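Local coordinates for translation initiation factor eIF2b-like protein,Translation initiation factor eIF2b-like protein (Chaetomium thermophilum, PDB 4ZEM) that probably takes part in guanine-nucleotide exchange during translation initiation, as the beta subunit of the decameric eIF2B complex, at residues E29-L34 / G47-L52; Q39-E44 / P84-I89; V268-K273 / C288-A293. All blocks are in the same frame, centred on the assembly; numbering follows the deposited sequence.

Contact 1: E29-L34 / G47-L52; sequences ESLIFL and GAIAQL
Leu31 reaches out from helix 24-37 and lays its forked end against one side of helix 43-59, where Ala48, Ile49 and Leu52 receive it. CG stands anti to the backbone N (chi1 -172°), which carries both methyls out towards the facing helix. Leu31 CD1 meets Ala48 CB at 4.1 Å. The other branch goes deeper: Leu31 CD2 lies 3.9 Å from Leu52 CB, and the two leucine side chains meet at a slant. Leu31 CD2 comes within 4.3 Å of Ile49 CD1. Leu31 CD2 also rests 3.7 Å from Ala48 O, a carbonyl already engaged by Leu52 N in the helix.

The segments 29-34 and 47-52 run nearly antiparallel (167°), and their axes come no closer than 11.4 Å, a separation bridged mainly by Leu31, with Leu52 and Ile49 reaching back from the other side. Alanine suits the facing position because its short CB leaves Leu31 access to the backbone. Trp15 of helix 12-18 also touches Leu31, while Leu79 of helix 65-82 packs on Ile49 and Leu52, which places the contact inside the N-terminal helical bundle. With no hydrogen bond between the two segments, their cohesion here is apolar and depends on burial and on shape.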
loop_
_atom_site.group_PDB
_atom_site.type_symbol
_atom_site.label_atom_id
_atom_site.label_comp_id
_atom_site.label_asym_id
_atom_site.label_seq_id
_atom_site.Cartn_x
_atom_site.Cartn_y
_atom_site.Cartn_z
ATOM N N GLU A 29 4.951 14.958 -14.826
ATOM C CA GLU A 29 5.895 14.411 -15.799
ATOM C C GLU A 29 7.208 13.939 -15.170
ATOM O O GLU A 29 7.790 12.950 -15.613
ATOM C CB GLU A 29 6.190 15.443 -16.886
ATOM C CG GLU A 29 6.705 14.829 -18.173
ATOM C CD GLU A 29 5.813 13.707 -18.676
ATOM O OE1 GLU A 29 6.349 12.646 -19.063
ATOM O OE2 GLU A 29 4.576 13.888 -18.693
ATOM N N SER A 30 7.680 14.655 -14.155
ATOM C CA SER A 30 8.868 14.235 -13.414
ATOM C C SER A 30 8.622 12.903 -12.709
ATOM O O SER A 30 9.481 12.023 -12.712
ATOM C CB SER A 30 9.291 15.298 -12.398
ATOM O OG SER A 30 9.170 16.602 -12.935
ATOM N N LEU A 31 7.453 12.766 -12.090
ATOM C CA LEU A 31 7.110 11.524 -11.405
ATOM C C LEU A 31 6.985 10.376 -12.402
ATOM O O LEU A 31 7.433 9.264 -12.129
ATOM C CB LEU A 31 5.810 11.674 -10.610
ATOM C CG LEU A 31 5.442 10.502 -9.693
ATOM C CD1 LEU A 31 6.663 9.976 -8.946
ATOM C CD2 LEU A 31 4.327 10.875 -8.724
ATOM N N ILE A 32 6.389 10.656 -13.561
ATOM C CA ILE A 32 6.253 9.656 -14.617
ATOM C C ILE A 32 7.637 9.162 -15.007
ATOM O O ILE A 32 7.857 7.967 -15.193
ATOM C CB ILE A 32 5.535 10.223 -15.867
ATOM C CG1 ILE A 32 4.078 10.558 -15.555
ATOM C CG2 ILE A 32 5.587 9.229 -17.018
ATOM C CD1 ILE A 32 3.205 9.348 -15.404
ATOM N N PHE A 33 8.573 10.100 -15.096
ATOM C CA PHE A 33 9.954 9.789 -15.433
ATOM C C PHE A 33 10.585 8.878 -14.380
ATOM O O PHE A 33 11.279 7.918 -14.717
ATOM C CB PHE A 33 10.761 11.080 -15.584
ATOM C CG PHE A 33 12.201 10.859 -15.936
ATOM C CD1 PHE A 33 12.566 10.516 -17.226
ATOM C CD2 PHE A 33 13.193 11.002 -14.979
ATOM C CE1 PHE A 33 13.892 10.315 -17.555
ATOM C CE2 PHE A 33 14.522 10.802 -15.301
ATOM C CZ PHE A 33 14.871 10.459 -16.591
ATOM N N LEU A 34 10.343 9.185 -13.109
ATOM C CA LEU A 34 10.893 8.394 -12.007
ATOM C C LEU A 34 10.338 6.972 -11.997
ATOM O O LEU A 34 11.072 6.015 -11.742
ATOM C CB LEU A 34 10.625 9.077 -10.663
ATOM C CG LEU A 34 11.318 10.425 -10.459
ATOM C CD1 LEU A 34 10.926 11.052 -9.132
ATOM C CD2 LEU A 34 12.826 10.251 -10.538
ATOM N N GLY A 47 3.250 6.826 -1.454
ATOM C CA GLY A 47 3.309 8.180 -0.926
ATOM C C GLY A 47 3.456 9.226 -2.017
ATOM O O GLY A 47 2.834 10.290 -1.958
ATOM N N ALA A 48 4.262 8.912 -3.029
ATOM C CA ALA A 48 4.500 9.837 -4.135
ATOM C C ALA A 48 3.202 10.115 -4.888
ATOM O O ALA A 48 2.934 11.252 -5.267
ATOM C CB ALA A 48 5.565 9.289 -5.081
ATOM N N ILE A 49 2.393 9.079 -5.084
ATOM C CA ILE A 49 1.104 9.235 -5.749
ATOM C C ILE A 49 0.183 10.148 -4.938
ATOM O O ILE A 49 -0.457 11.047 -5.489
ATOM C CB ILE A 49 0.410 7.877 -5.969
ATOM C CG1 ILE A 49 1.293 6.961 -6.820
ATOM C CG2 ILE A 49 -0.943 8.072 -6.636
ATOM C CD1 ILE A 49 1.613 7.525 -8.194
ATOM N N ALA A 50 0.147 9.934 -3.626
ATOM C CA ALA A 50 -0.691 10.739 -2.740
ATOM C C ALA A 50 -0.303 12.222 -2.796
ATOM O O ALA A 50 -1.162 13.100 -2.857
ATOM C CB ALA A 50 -0.601 10.215 -1.302
ATOM N N GLN A 51 0.995 12.495 -2.788
ATOM C CA GLN A 51 1.482 13.866 -2.851
ATOM C C GLN A 51 1.183 14.538 -4.189
ATOM O O GLN A 51 0.825 15.722 -4.235
ATOM C CB GLN A 51 2.986 13.901 -2.565
ATOM C CG GLN A 51 3.304 14.039 -1.091
ATOM C CD GLN A 51 4.767 13.840 -0.782
ATOM O OE1 GLN A 51 5.430 12.993 -1.380
ATOM N NE2 GLN A 51 5.285 14.623 0.156
ATOM N N LEU A 52 1.346 13.791 -5.277
ATOM C CA LEU A 52 1.058 14.318 -6.607
ATOM C C LEU A 52 -0.441 14.599 -6.743
ATOM O O LEU A 52 -0.837 15.632 -7.289
ATOM C CB LEU A 52 1.542 13.343 -7.690
ATOM C CG LEU A 52 1.511 13.771 -9.168
ATOM C CD1 LEU A 52 0.123 13.656 -9.810
ATOM C CD2 LEU A 52 2.085 15.174 -9.336
#

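Contact 2: Q39-E44 / P84-I89; sequences QVTGDE and PHEPVI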
loop_
_atom_site.group_PDB
_atom_site.type_symbol
_atom_site.label_atom_id
_atom_site.label_comp_id
_atom_site.label_asym_id
_atom_site.label_seq_id
_atom_site.Cartn_x
_atom_site.Cartn_y
_atom_site.Cartn_z
ATOM N N GLN A 39 13.406 4.426 -10.559
ATOM C CA GLN A 39 14.100 5.007 -9.418
ATOM C C GLN A 39 13.180 4.949 -8.197
ATOM O O GLN A 39 13.641 4.818 -7.063
ATOM C CB GLN A 39 14.547 6.436 -9.723
ATOM C CG GLN A 39 15.438 7.043 -8.655
ATOM C CD GLN A 39 16.040 8.360 -9.090
ATOM O OE1 GLN A 39 15.879 8.780 -10.236
ATOM N NE2 GLN A 39 16.740 9.021 -8.176
ATOM N N VAL A 40 11.875 5.065 -8.444
ATOM C CA VAL A 40 10.872 5.072 -7.382
ATOM C C VAL A 40 10.100 3.757 -7.458
ATOM O O VAL A 40 9.537 3.417 -8.502
ATOM C CB VAL A 40 9.908 6.272 -7.502
ATOM C CG1 VAL A 40 8.730 6.118 -6.548
ATOM C CG2 VAL A 40 10.652 7.572 -7.235
ATOM N N THR A 41 10.076 3.024 -6.347
ATOM C CA THR A 41 9.536 1.663 -6.331
ATOM C C THR A 41 8.812 1.293 -5.042
ATOM O O THR A 41 9.146 1.792 -3.966
ATOM C CB THR A 41 10.651 0.625 -6.542
ATOM O OG1 THR A 41 11.809 1.028 -5.804
ATOM C CG2 THR A 41 11.018 0.514 -8.011
ATOM N N GLY A 42 7.830 0.404 -5.164
ATOM C CA GLY A 42 7.130 -0.142 -4.012
ATOM C C GLY A 42 6.297 0.816 -3.185
ATOM O O GLY A 42 5.458 1.539 -3.711
ATOM N N ASP A 43 6.487 0.777 -1.871
ATOM C CA ASP A 43 5.664 1.568 -0.959
ATOM C C ASP A 43 5.974 3.069 -0.950
ATOM O O ASP A 43 5.122 3.872 -0.561
ATOM C CB ASP A 43 5.780 1.020 0.464
ATOM C CG ASP A 43 5.714 -0.495 0.514
ATOM O OD1 ASP A 43 5.202 -1.100 -0.452
ATOM O OD2 ASP A 43 6.160 -1.080 1.525
ATOM N N GLU A 44 7.177 3.461 -1.367
ATOM C CA GLU A 44 7.493 4.887 -1.391
ATOM C C GLU A 44 6.849 5.499 -2.623
ATOM O O GLU A 44 6.697 6.714 -2.734
ATOM C CB GLU A 44 9.000 5.136 -1.385
ATOM C CG GLU A 44 9.728 4.612 -2.603
ATOM C CD GLU A 44 11.229 4.809 -2.502
ATOM O OE1 GLU A 44 11.663 5.632 -1.668
ATOM O OE2 GLU A 44 11.973 4.147 -3.257
ATOM N N PRO A 84 2.825 0.025 -14.757
ATOM C CA PRO A 84 1.746 -0.972 -14.757
ATOM C C PRO A 84 1.990 -2.119 -13.777
ATOM O O PRO A 84 1.038 -2.722 -13.284
ATOM C CB PRO A 84 1.745 -1.478 -16.203
ATOM C CG PRO A 84 3.149 -1.245 -16.670
ATOM C CD PRO A 84 3.511 0.074 -16.060
ATOM N N HIS A 85 3.257 -2.416 -13.517
ATOM C CA HIS A 85 3.651 -3.459 -12.572
ATOM C C HIS A 85 3.292 -3.128 -11.116
ATOM O O HIS A 85 3.155 -4.030 -10.291
ATOM C CB HIS A 85 5.154 -3.732 -12.688
ATOM C CG HIS A 85 6.001 -2.503 -12.578
ATOM N ND1 HIS A 85 6.086 -1.562 -13.580
ATOM C CD2 HIS A 85 6.801 -2.060 -11.579
ATOM C CE1 HIS A 85 6.898 -0.590 -13.204
ATOM N NE2 HIS A 85 7.346 -0.869 -11.993
ATOM N N GLU A 86 3.167 -1.837 -10.802
ATOM C CA GLU A 86 2.834 -1.378 -9.446
ATOM C C GLU A 86 1.334 -1.187 -9.198
ATOM O O GLU A 86 0.755 -0.189 -9.620
ATOM C CB GLU A 86 3.552 -0.053 -9.155
ATOM C CG GLU A 86 5.069 -0.101 -9.296
ATOM C CD GLU A 86 5.748 -0.929 -8.211
ATOM O OE1 GLU A 86 5.067 -1.314 -7.236
ATOM O OE2 GLU A 86 6.964 -1.192 -8.337
ATOM N N PRO A 87 0.709 -2.116 -8.457
ATOM C CA PRO A 87 -0.743 -2.013 -8.269
ATOM C C PRO A 87 -1.173 -1.087 -7.132
ATOM O O PRO A 87 -2.362 -0.776 -7.021
ATOM C CB PRO A 87 -1.149 -3.457 -7.952
ATOM C CG PRO A 87 0.106 -4.122 -7.404
ATOM C CD PRO A 87 1.293 -3.226 -7.685
ATOM N N VAL A 88 -0.230 -0.643 -6.307
ATOM C CA VAL A 88 -0.564 0.259 -5.211
ATOM C C VAL A 88 -0.971 1.644 -5.733
ATOM O O VAL A 88 -1.729 2.361 -5.078
ATOM C CB VAL A 88 0.604 0.393 -4.206
ATOM C CG1 VAL A 88 1.775 1.176 -4.809
ATOM C CG2 VAL A 88 0.122 1.055 -2.941
ATOM N N ILE A 89 -0.468 2.013 -6.910
ATOM C CA ILE A 89 -0.792 3.307 -7.511
ATOM C C ILE A 89 -2.299 3.459 -7.691
ATOM O O ILE A 89 -2.885 4.458 -7.271
ATOM C CB ILE A 89 -0.094 3.488 -8.871
ATOM C CG1 ILE A 89 1.425 3.455 -8.695
ATOM C CG2 ILE A 89 -0.527 4.793 -9.536
ATOM C CD1 ILE A 89 2.201 3.401 -10.001
#
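The carboxylate of Glu86 faces the backbone of Gly42, with Glu86 OE2 3.7 Å from Gly42 N and Glu86 OE1 4.0 Å from Gly42 CA. The first distance is too long for a hydrogen bond, so any attraction between the amide and the carboxylate is probably a weak electrostatic one. Thr41 lies at the margin of the same group, its CG2 4.4 Å from Glu86 OE2. A second contact is made by Val88, whose CG1 lies 3.9 Å from Gly42 O, so that the glycine meets a charged side chain through its N and CA and an apolar one through its carbonyl.

The Glu86 chain bends at chi2 (-70°), bringing the carboxylate alongside the backbone of Gly42. Gly42 has a phi of 65° and a psi of -131°, a conformation that glycine adopts readily and residues with a CB rarely do; this lets the chain turn just ahead of helix 43-59. Both segments are connections of the N-terminal helical bundle: residues 39-44 lead from helix 24-37 into helix 43-59, while residues 84-89 lead from helix 65-82 into helix 88-104. Pro87, whose ring leaves no amide N-H to donate, is well suited to a place near the start of a helix, where an N-H has no carbonyl of a preceding turn to meet.

Further out, Val88 packs on Ala46 of helix 43-59 and on Tyr308. Asp43 forms a salt bridge through OD1 with Lys309 NZ, tying the start of helix 43-59 to the loop that carries Tyr308. Val40 packs on Leu34 and Cys45, fastening the other end of the turn to the bundle.

Contact 3: V268-K273 / C288-A293; sequences VIFGAK and CIAAQA
Residues 268-271 run as an extended strand, and the segment 288-293 is helical, covering the side of the strand to which Val268 and Phe270 point. The strand sits inside the largely parallel sheet of a Rossmann-like alpha/beta domain, between strands 194-198 and 301-304, and helix 287-296 lies in the chain between strand 267-271 and its parallel neighbour 301-304. The helix thus belongs to the connection between two adjacent parallel strands.

Phe270 carries the contact. Its CG is anti to the carbonyl carbon (chi1 -61°), which sends the ring out from the sheet with its far end leading. The methyl of Ala290 lies at the ring edge, close to the ring plane, with CB 3.8 Å from Phe270 CZ. The next residue, Ala291, comes in beside it, with CB 4.1 Å from Phe270 CE1. Alanine suits the two positions that meet the ring because the bulk is supplied by the strand: a methyl leaves room for the phenyl ring to reach the helix. A valine in place of Phe270 would probably leave a gap beside Ala290 and Ala291, its short branches failing to span the distance to the helix.

Around this pair, Ala287 adds to the packing on Phe270, Leu258 touches Ala290, and Ile352 of strand 349-352 touches Ala291. Backbone hydrogen bonds between Phe270 and both Ile302 and Leu304 fix the strand from which the ring projects. At the helix surface the ring also nears the main chain, with Phe270 CZ 3.9 Å from Ala291 N.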
loop_
_atom_site.group_PDB
_atom_site.type_symbol
_atom_site.label_atom_id
_atom_site.label_comp_id
_atom_site.label_asym_id
_atom_site.label_seq_id
_atom_site.Cartn_x
_atom_site.Cartn_y
_atom_site.Cartn_z
ATOM N N VAL A 268 5.506 -18.958 9.105
ATOM C CA VAL A 268 6.078 -18.347 7.914
ATOM C C VAL A 268 5.463 -16.975 7.698
ATOM O O VAL A 268 4.241 -16.822 7.742
ATOM C CB VAL A 268 5.843 -19.205 6.654
ATOM C CG1 VAL A 268 6.444 -18.521 5.442
ATOM C CG2 VAL A 268 6.431 -20.608 6.833
ATOM N N ILE A 269 6.313 -15.986 7.448
ATOM C CA ILE A 269 5.877 -14.606 7.271
ATOM C C ILE A 269 6.290 -14.074 5.899
ATOM O O ILE A 269 7.433 -14.239 5.486
ATOM C CB ILE A 269 6.436 -13.703 8.390
ATOM C CG1 ILE A 269 5.872 -14.143 9.741
ATOM C CG2 ILE A 269 6.079 -12.250 8.147
ATOM C CD1 ILE A 269 6.332 -13.299 10.906
ATOM N N PHE A 270 5.350 -13.428 5.206
ATOM C CA PHE A 270 5.623 -12.804 3.910
ATOM C C PHE A 270 5.201 -11.348 3.880
ATOM O O PHE A 270 4.230 -10.948 4.525
ATOM C CB PHE A 270 4.837 -13.475 2.768
ATOM C CG PHE A 270 5.139 -14.917 2.546
ATOM C CD1 PHE A 270 4.266 -15.891 2.998
ATOM C CD2 PHE A 270 6.249 -15.304 1.822
ATOM C CE1 PHE A 270 4.519 -17.225 2.773
ATOM C CE2 PHE A 270 6.504 -16.641 1.589
ATOM C CZ PHE A 270 5.642 -17.602 2.066
ATOM N N GLY A 271 5.915 -10.555 3.094
ATOM C CA GLY A 271 5.432 -9.228 2.786
ATOM C C GLY A 271 4.563 -9.390 1.549
ATOM O O GLY A 271 4.940 -10.083 0.602
ATOM N N ALA A 272 3.403 -8.755 1.539
ATOM C CA ALA A 272 2.558 -8.804 0.360
ATOM C C ALA A 272 2.744 -7.514 -0.418
ATOM O O ALA A 272 2.720 -6.429 0.167
ATOM C CB ALA A 272 1.102 -8.997 0.737
ATOM N N LYS A 273 2.953 -7.633 -1.727
ATOM C CA LYS A 273 2.980 -6.466 -2.603
ATOM C C LYS A 273 1.565 -5.930 -2.810
ATOM O O LYS A 273 1.372 -4.737 -3.027
ATOM C CB LYS A 273 3.613 -6.792 -3.956
ATOM C CG LYS A 273 5.091 -7.120 -3.930
ATOM C CD LYS A 273 5.478 -7.893 -5.189
ATOM C CE LYS A 273 6.984 -8.032 -5.333
ATOM N NZ LYS A 273 7.615 -8.457 -4.060
ATOM N N CYS A 288 5.006 -18.647 -3.166
ATOM C CA CYS A 288 3.893 -19.585 -3.235
ATOM C C CYS A 288 4.323 -21.011 -2.886
ATOM O O CYS A 288 3.588 -21.751 -2.233
ATOM C CB CYS A 288 3.255 -19.547 -4.623
ATOM S SG CYS A 288 1.746 -20.523 -4.755
ATOM N N ILE A 289 5.519 -21.386 -3.322
ATOM C CA ILE A 289 6.067 -22.694 -3.003
ATOM C C ILE A 289 6.283 -22.827 -1.495
ATOM O O ILE A 289 5.987 -23.863 -0.902
ATOM C CB ILE A 289 7.392 -22.945 -3.754
ATOM C CG1 ILE A 289 7.193 -22.724 -5.253
ATOM C CG2 ILE A 289 7.901 -24.355 -3.494
ATOM C CD1 ILE A 289 8.433 -22.965 -6.087
ATOM N N ALA A 290 6.811 -21.775 -0.883
ATOM C CA ALA A 290 7.034 -21.766 0.558
ATOM C C ALA A 290 5.701 -21.811 1.297
ATOM O O ALA A 290 5.572 -22.461 2.341
ATOM C CB ALA A 290 7.834 -20.539 0.965
ATOM N N ALA A 291 4.712 -21.113 0.758
ATOM C CA ALA A 291 3.402 -21.075 1.376
ATOM C C ALA A 291 2.779 -22.455 1.406
ATOM O O ALA A 291 2.172 -22.848 2.394
ATOM C CB ALA A 291 2.498 -20.105 0.640
ATOM N N GLN A 292 2.918 -23.188 0.312
ATOM C CA GLN A 292 2.359 -24.525 0.247
ATOM C C GLN A 292 3.014 -25.489 1.217
ATOM O O GLN A 292 2.339 -26.284 1.862
ATOM C CB GLN A 292 2.422 -25.077 -1.171
ATOM C CG GLN A 292 1.603 -26.340 -1.338
ATOM C CD GLN A 292 0.853 -26.364 -2.644
ATOM O OE1 GLN A 292 -0.366 -26.504 -2.665
ATOM N NE2 GLN A 292 1.576 -26.211 -3.745
ATOM N N ALA A 293 4.334 -25.414 1.322
ATOM C CA ALA A 293 5.051 -26.302 2.216
ATOM C C ALA A 293 4.602 -26.040 3.635
ATOM O O ALA A 293 4.363 -26.960 4.405
ATOM C CB ALA A 293 6.545 -26.087 2.084
#

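Contacts 1 and 2 are neighbours in the N-terminal helical bundle, their centres 10 Å apart; both use helix 43-59, and their segments alternate along the chain. They touch directly: Ile49 CD1 lies 3.7 Å from Ile89 CG2, and Leu34 CB lies 3.7 Å from Val40 CG2. Contact 3 comes later in sequence, in the sheet-containing alpha/beta domain, with its centre 30 Å from that of contact 1 and on the opposite side of the chain's centre. Contact 2 lies between, its centre 20 Å from that of contact 3 and the nearest atoms about 5 Å apart. Its Asp43-Lys309 salt bridge ties the bundle to the loop following strand 301-304 of the alpha/beta domain.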